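Local atomic coordinates of BILBO1_N domain-containing protein (Trypanosoma brucei equiperdum, PDB entry 7A1I), a protein that is of unknown molecular function but carries a BILBO1-type, ubiquitin-like N-terminal domain and is probably connected with the trypanosome flagellar pocket collar. Residues 54-59 and 88-93; 19-24 and 40-45. All coordinates share one frame; numbering follows the deposited sequence.

Contact 1: 54-59 and 88-93; sequences RAFAVN and LFQPDT. With NA (sodium ion), chain E.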
loop_
_atom_site.group_PDB
_atom_site.type_symbol
_atom_site.label_atom_id
_atom_site.label_comp_id
_atom_site.label_asym_id
_atom_site.label_seq_id
_atom_site.Cartn_x
_atom_site.Cartn_y
_atom_site.Cartn_z
ATOM N N ARG A 54 -8.086 -8.795 -13.920
ATOM C CA ARG A 54 -8.746 -7.554 -13.536
ATOM C C ARG A 54 -7.717 -6.491 -13.160
ATOM O O ARG A 54 -6.606 -6.790 -12.716
ATOM C CB ARG A 54 -9.713 -7.782 -12.378
ATOM C CG ARG A 54 -9.046 -8.030 -11.049
ATOM C CD ARG A 54 -10.067 -8.393 -9.974
ATOM N NE ARG A 54 -9.410 -8.680 -8.701
ATOM C CZ ARG A 54 -9.036 -9.896 -8.321
ATOM N NH1 ARG A 54 -9.261 -10.937 -9.114
ATOM N NH2 ARG A 54 -8.432 -10.071 -7.151
ATOM N N ALA A 55 -8.096 -5.239 -13.356
ATOM C CA ALA A 55 -7.216 -4.125 -13.040
ATOM C C ALA A 55 -7.211 -3.840 -11.541
ATOM O O ALA A 55 -8.175 -4.129 -10.829
ATOM C CB ALA A 55 -7.651 -2.873 -13.802
ATOM N N PHE A 56 -6.083 -3.319 -11.056
ATOM C CA PHE A 56 -5.998 -2.819 -9.693
ATOM C C PHE A 56 -6.367 -1.340 -9.647
ATOM O O PHE A 56 -5.907 -0.549 -10.476
ATOM C CB PHE A 56 -4.591 -3.022 -9.120
ATOM C CG PHE A 56 -4.409 -2.385 -7.778
ATOM C CD1 PHE A 56 -4.727 -3.080 -6.612
ATOM C CD2 PHE A 56 -3.935 -1.075 -7.676
ATOM C CE1 PHE A 56 -4.582 -2.478 -5.372
ATOM C CE2 PHE A 56 -3.782 -0.477 -6.453
ATOM C CZ PHE A 56 -4.106 -1.177 -5.291
ATOM N N ALA A 57 -7.166 -0.955 -8.652
ATOM C CA ALA A 57 -7.423 0.462 -8.415
ATOM C C ALA A 57 -7.681 0.701 -6.932
ATOM O O ALA A 57 -8.142 -0.189 -6.209
ATOM C CB ALA A 57 -8.610 0.974 -9.237
ATOM N N VAL A 58 -7.387 1.919 -6.485
ATOM C CA VAL A 58 -7.615 2.327 -5.102
ATOM C C VAL A 58 -8.929 3.084 -5.014
ATOM O O VAL A 58 -9.152 4.040 -5.774
ATOM C CB VAL A 58 -6.456 3.195 -4.581
ATOM C CG1 VAL A 58 -6.738 3.677 -3.155
ATOM C CG2 VAL A 58 -5.164 2.418 -4.627
ATOM N N ASN A 59 -9.813 2.671 -4.093
ATOM C CA ASN A 59 -10.955 3.524 -3.783
ATOM C C ASN A 59 -10.935 4.073 -2.357
ATOM O O ASN A 59 -11.763 4.938 -2.040
ATOM C CB ASN A 59 -12.299 2.820 -4.104
ATOM C CG ASN A 59 -12.639 1.677 -3.168
ATOM O OD1 ASN A 59 -11.776 1.083 -2.533
ATOM N ND2 ASN A 59 -13.926 1.342 -3.114
ATOM N N LEU A 88 -4.161 -0.056 0.995
ATOM C CA LEU A 88 -5.044 0.397 -0.072
ATOM C C LEU A 88 -6.243 -0.535 -0.181
ATOM O O LEU A 88 -6.078 -1.757 -0.338
ATOM C CB LEU A 88 -4.306 0.469 -1.410
ATOM C CG LEU A 88 -3.060 1.355 -1.384
ATOM C CD1 LEU A 88 -2.363 1.380 -2.750
ATOM C CD2 LEU A 88 -3.407 2.779 -0.911
ATOM N N PHE A 89 -7.437 0.027 -0.027
ATOM C CA PHE A 89 -8.670 -0.694 -0.295
ATOM C C PHE A 89 -8.989 -0.623 -1.782
ATOM O O PHE A 89 -8.634 0.342 -2.468
ATOM C CB PHE A 89 -9.824 -0.119 0.530
ATOM C CG PHE A 89 -9.661 -0.320 1.999
ATOM C CD1 PHE A 89 -9.806 -1.591 2.555
ATOM C CD2 PHE A 89 -9.352 0.750 2.836
ATOM C CE1 PHE A 89 -9.647 -1.795 3.911
ATOM C CE2 PHE A 89 -9.205 0.555 4.201
ATOM C CZ PHE A 89 -9.349 -0.730 4.741
ATOM N N GLN A 90 -9.649 -1.667 -2.286
ATOM C CA GLN A 90 -10.044 -1.732 -3.684
ATOM C C GLN A 90 -11.556 -1.848 -3.824
ATOM O O GLN A 90 -12.237 -2.343 -2.922
ATOM C CB GLN A 90 -9.400 -2.934 -4.391
ATOM C CG GLN A 90 -7.893 -3.006 -4.316
ATOM C CD GLN A 90 -7.390 -4.360 -4.789
ATOM O OE1 GLN A 90 -7.642 -4.753 -5.929
ATOM N NE2 GLN A 90 -6.695 -5.087 -3.916
ATOM N N PRO A 91 -12.112 -1.432 -4.957
ATOM C CA PRO A 91 -13.511 -1.755 -5.249
ATOM C C PRO A 91 -13.650 -3.219 -5.657
ATOM O O PRO A 91 -12.683 -3.870 -6.049
ATOM C CB PRO A 91 -13.845 -0.821 -6.414
ATOM C CG PRO A 91 -12.532 -0.656 -7.127
ATOM C CD PRO A 91 -11.486 -0.646 -6.042
ATOM N N ASP A 92 -14.883 -3.730 -5.542
ATOM C CA ASP A 92 -15.223 -5.104 -5.952
ATOM C C ASP A 92 -14.343 -6.152 -5.256
ATOM O O ASP A 92 -13.977 -7.170 -5.848
ATOM C CB ASP A 92 -15.126 -5.258 -7.478
ATOM C CG ASP A 92 -16.224 -4.509 -8.223
ATOM O OD1 ASP A 92 -17.413 -4.788 -7.953
ATOM O OD2 ASP A 92 -15.895 -3.602 -9.039
ATOM N N THR A 93 -14.029 -5.929 -3.978
ATOM C CA THR A 93 -13.053 -6.756 -3.278
ATOM C C THR A 93 -13.557 -7.091 -1.883
ATOM O O THR A 93 -13.942 -6.198 -1.127
ATOM C CB THR A 93 -11.687 -6.030 -3.207
ATOM O OG1 THR A 93 -11.117 -5.937 -4.517
ATOM C CG2 THR A 93 -10.705 -6.770 -2.303
HETATM NA NA NA E . -13.760 -1.160 -0.666
HETATM O O HOH W 1 -8.911 -7.266 -6.103
HETATM O O HOH W 2 -8.853 -3.620 -7.714
HETATM O O HOH W 3 -13.166 0.791 0.120
#

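Contact 2: 19-24 and 40-45; sequences VNLRFL and TTAFNN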
loop_
_atom_site.group_PDB
_atom_site.type_symbol
_atom_site.label_atom_id
_atom_site.label_comp_id
_atom_site.label_asym_id
_atom_site.label_seq_id
_atom_site.Cartn_x
_atom_site.Cartn_y
_atom_site.Cartn_z
ATOM N N VAL A 19 -0.402 -8.461 0.078
ATOM C CA VAL A 19 0.856 -8.213 -0.624
ATOM C C VAL A 19 1.370 -6.841 -0.195
ATOM O O VAL A 19 0.614 -5.862 -0.206
ATOM C CB VAL A 19 0.693 -8.244 -2.154
ATOM C CG1 VAL A 19 2.034 -7.937 -2.836
ATOM C CG2 VAL A 19 0.174 -9.573 -2.603
ATOM N N ASN A 20 2.650 -6.775 0.172
ATOM C CA ASN A 20 3.273 -5.578 0.718
ATOM C C ASN A 20 4.483 -5.213 -0.138
ATOM O O ASN A 20 5.297 -6.084 -0.454
ATOM C CB ASN A 20 3.688 -5.833 2.175
ATOM C CG ASN A 20 3.918 -4.556 2.957
ATOM O OD1 ASN A 20 3.516 -3.488 2.540
ATOM N ND2 ASN A 20 4.570 -4.675 4.104
ATOM N N LEU A 21 4.575 -3.933 -0.530
ATOM C CA LEU A 21 5.658 -3.372 -1.336
ATOM C C LEU A 21 6.337 -2.211 -0.613
ATOM O O LEU A 21 5.673 -1.388 0.024
ATOM C CB LEU A 21 5.139 -2.835 -2.680
ATOM C CG LEU A 21 4.343 -3.796 -3.557
ATOM C CD1 LEU A 21 3.871 -3.092 -4.822
ATOM C CD2 LEU A 21 5.184 -5.011 -3.895
ATOM N N ARG A 22 7.656 -2.108 -0.748
ATOM C CA ARG A 22 8.412 -1.007 -0.163
ATOM C C ARG A 22 8.876 -0.069 -1.266
ATOM O O ARG A 22 9.428 -0.524 -2.276
ATOM C CB ARG A 22 9.613 -1.524 0.633
ATOM C CG ARG A 22 10.153 -0.529 1.644
ATOM C CD ARG A 22 11.199 0.387 1.058
ATOM N NE ARG A 22 12.363 -0.355 0.590
ATOM C CZ ARG A 22 13.414 -0.628 1.353
ATOM N NH1 ARG A 22 13.440 -0.214 2.614
ATOM N NH2 ARG A 22 14.439 -1.305 0.853
ATOM N N PHE A 23 8.692 1.237 -1.050
ATOM C CA PHE A 23 9.177 2.282 -1.941
ATOM C C PHE A 23 10.136 3.189 -1.182
ATOM O O PHE A 23 9.873 3.562 -0.032
ATOM C CB PHE A 23 8.019 3.116 -2.509
ATOM C CG PHE A 23 7.101 2.333 -3.399
ATOM C CD1 PHE A 23 5.878 1.875 -2.926
ATOM C CD2 PHE A 23 7.463 2.049 -4.708
ATOM C CE1 PHE A 23 5.035 1.135 -3.747
ATOM C CE2 PHE A 23 6.633 1.302 -5.533
ATOM C CZ PHE A 23 5.420 0.848 -5.062
ATOM N N LEU A 24 11.254 3.519 -1.821
ATOM C CA LEU A 24 12.286 4.382 -1.252
ATOM C C LEU A 24 12.267 5.725 -1.969
ATOM O O LEU A 24 12.366 5.776 -3.198
ATOM C CB LEU A 24 13.670 3.742 -1.380
ATOM C CG LEU A 24 13.940 2.563 -0.454
ATOM C CD1 LEU A 24 14.766 1.510 -1.178
ATOM C CD2 LEU A 24 14.644 3.033 0.807
ATOM N N THR A 40 -0.444 2.186 -7.735
ATOM C CA THR A 40 -1.371 1.668 -8.729
ATOM C C THR A 40 -0.621 1.020 -9.889
ATOM O O THR A 40 -0.975 -0.088 -10.330
ATOM C CB THR A 40 -2.287 2.790 -9.203
ATOM O OG1 THR A 40 -3.153 3.170 -8.118
ATOM C CG2 THR A 40 -3.103 2.358 -10.424
ATOM N N THR A 41 0.447 1.670 -10.363
ATOM C CA THR A 41 1.267 1.064 -11.416
ATOM C C THR A 41 1.863 -0.265 -10.954
ATOM O O THR A 41 1.810 -1.274 -11.681
ATOM C CB THR A 41 2.389 2.011 -11.835
ATOM O OG1 THR A 41 1.825 3.234 -12.315
ATOM C CG2 THR A 41 3.214 1.382 -12.964
ATOM N N ALA A 42 2.436 -0.276 -9.740
ATOM C CA ALA A 42 3.139 -1.449 -9.232
ATOM C C ALA A 42 2.195 -2.619 -9.019
ATOM O O ALA A 42 2.536 -3.759 -9.345
ATOM C CB ALA A 42 3.862 -1.116 -7.927
ATOM N N PHE A 43 1.010 -2.370 -8.470
ATOM C CA PHE A 43 0.102 -3.477 -8.211
ATOM C C PHE A 43 -0.599 -3.945 -9.475
ATOM O O PHE A 43 -0.916 -5.135 -9.590
ATOM C CB PHE A 43 -0.926 -3.102 -7.145
ATOM C CG PHE A 43 -0.378 -3.122 -5.754
ATOM C CD1 PHE A 43 -0.521 -2.012 -4.927
ATOM C CD2 PHE A 43 0.287 -4.237 -5.274
ATOM C CE1 PHE A 43 -0.008 -2.020 -3.642
ATOM C CE2 PHE A 43 0.797 -4.257 -3.990
ATOM C CZ PHE A 43 0.654 -3.142 -3.171
ATOM N N ASN A 44 -0.830 -3.065 -10.450
ATOM C CA ASN A 44 -1.312 -3.578 -11.724
ATOM C C ASN A 44 -0.282 -4.507 -12.364
ATOM O O ASN A 44 -0.638 -5.575 -12.876
ATOM C CB ASN A 44 -1.673 -2.428 -12.652
ATOM C CG ASN A 44 -3.112 -1.994 -12.499
ATOM O OD1 ASN A 44 -4.021 -2.708 -12.903
ATOM N ND2 ASN A 44 -3.329 -0.804 -11.916
ATOM N N ASN A 45 1.004 -4.142 -12.313
ATOM C CA ASN A 45 2.024 -5.052 -12.840
ATOM C C ASN A 45 2.119 -6.328 -12.009
ATOM O O ASN A 45 2.366 -7.418 -12.549
ATOM C CB ASN A 45 3.383 -4.360 -12.895
ATOM C CG ASN A 45 3.518 -3.448 -14.097
ATOM O OD1 ASN A 45 2.900 -3.685 -15.134
ATOM N ND2 ASN A 45 4.312 -2.391 -13.957
#

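Contact 1: 54-59 and 88-93
Residues 54-59, an irregular run after helix 32-50, cross the end of strand 84-89 at 91°, Val58 and Gln90 standing closest with their CA atoms 4.9 Å apart. The strand belongs to the mixed sheet of this ubiquitin-like domain, and the crossing covers the point where the chain leaves the sheet after Phe89. One direct backbone bond joins the segments: Asn59 N donates to Phe89 O at 3.1 Å, meeting the carbonyl from above its plane, while Val58 CA gives the same oxygen a CA-H...O contact. Toward the interior, Val58 CG2 lies 3.5 Å from Leu88 CD1, and Leu88 CD1 also meets the edge of the Phe56 ring at CZ. Anti to the backbone N (chi1 173°), Phe56 CG directs the ring to the Gln90 amide; the two side chains cross at about a right angle, ring and amide planes 51° apart, with Phe56 CE1 3.4 Å from Gln90 CD. Gln90 NE2 bonds to Asp13 O of the neighbouring strand, which fixes the amide's rotation and leaves OE1 to accept from two waters. The first water reaches Arg54 NE, whose guanidinium also forms a salt bridge with Asp15; the second links Ala55 O and Ala57 N. Pro91 CD packs 3.4 Å from Ala57 O. The backbone O of Gln90 binds a sodium ion at a long 3.0 Å, and a water coordinates the same ion at 2.2 Å.

Contact 2: 19-24 and 40-45
Phe43 and Leu21 meet tip to tip where helix 40-45 lies over strand 19-24, the two axes running at 136° and approaching to 10.5 Å. Leu21 holds CG anti to its carbonyl carbon (chi1 -55°) and extends its chain further, so that CD1 comes over one face of the Phe43 ring, offset toward the rim. The methyl stands 3.8 Å from the ring centroid in a CH-pi contact, and Leu21 CD1 to Phe43 CE2 is the tightest approach at 3.4 Å. The phenyl can reach it because Phe43 also sets CG anti to its carbonyl carbon, carrying the ring down to the sheet. Val19 CG1 slides past the ring at CE2. From the preceding residue, Ala42 CB touches Leu21 CD1 at 3.7 Å and sits at the edge of the Phe23 ring, near its plane, 3.8 Å from CZ. Val19, Leu21 and Phe23 thus present every second residue of the strand to the helix; the side-chain contacts between the segments are all apolar, and no hydrogen bond joins them. On the helix, Thr40 O accepts from both Asn44 N and Asn44 ND2. A single helix lying obliquely over a sheet in this way is the core of the beta-grasp fold of ubiquitin-like domains.

How the contacts relate
From the N terminus, strand 6-14 leads into strand 17-25, and contact 2 closes the connection from that strand to helix 32-50, fifteen residues lying between its segments. Contact 1 follows in series, neither nested nor crossing: it closes an excursion of 28 residues, containing strands 60-65 and 70-73 and most of strand 84-89, back onto the loop after the helix. The two contacts meet directly. Asn44 OD1 accepts a probable hydrogen bond from Phe56 N at 2.8 Å, and the Phe43 and Phe56 rings come together with planes about 50° apart. Helix 32-50, the loop after it, strand 17-25 and the end of strand 84-89, both of one sheet, are thereby tied together.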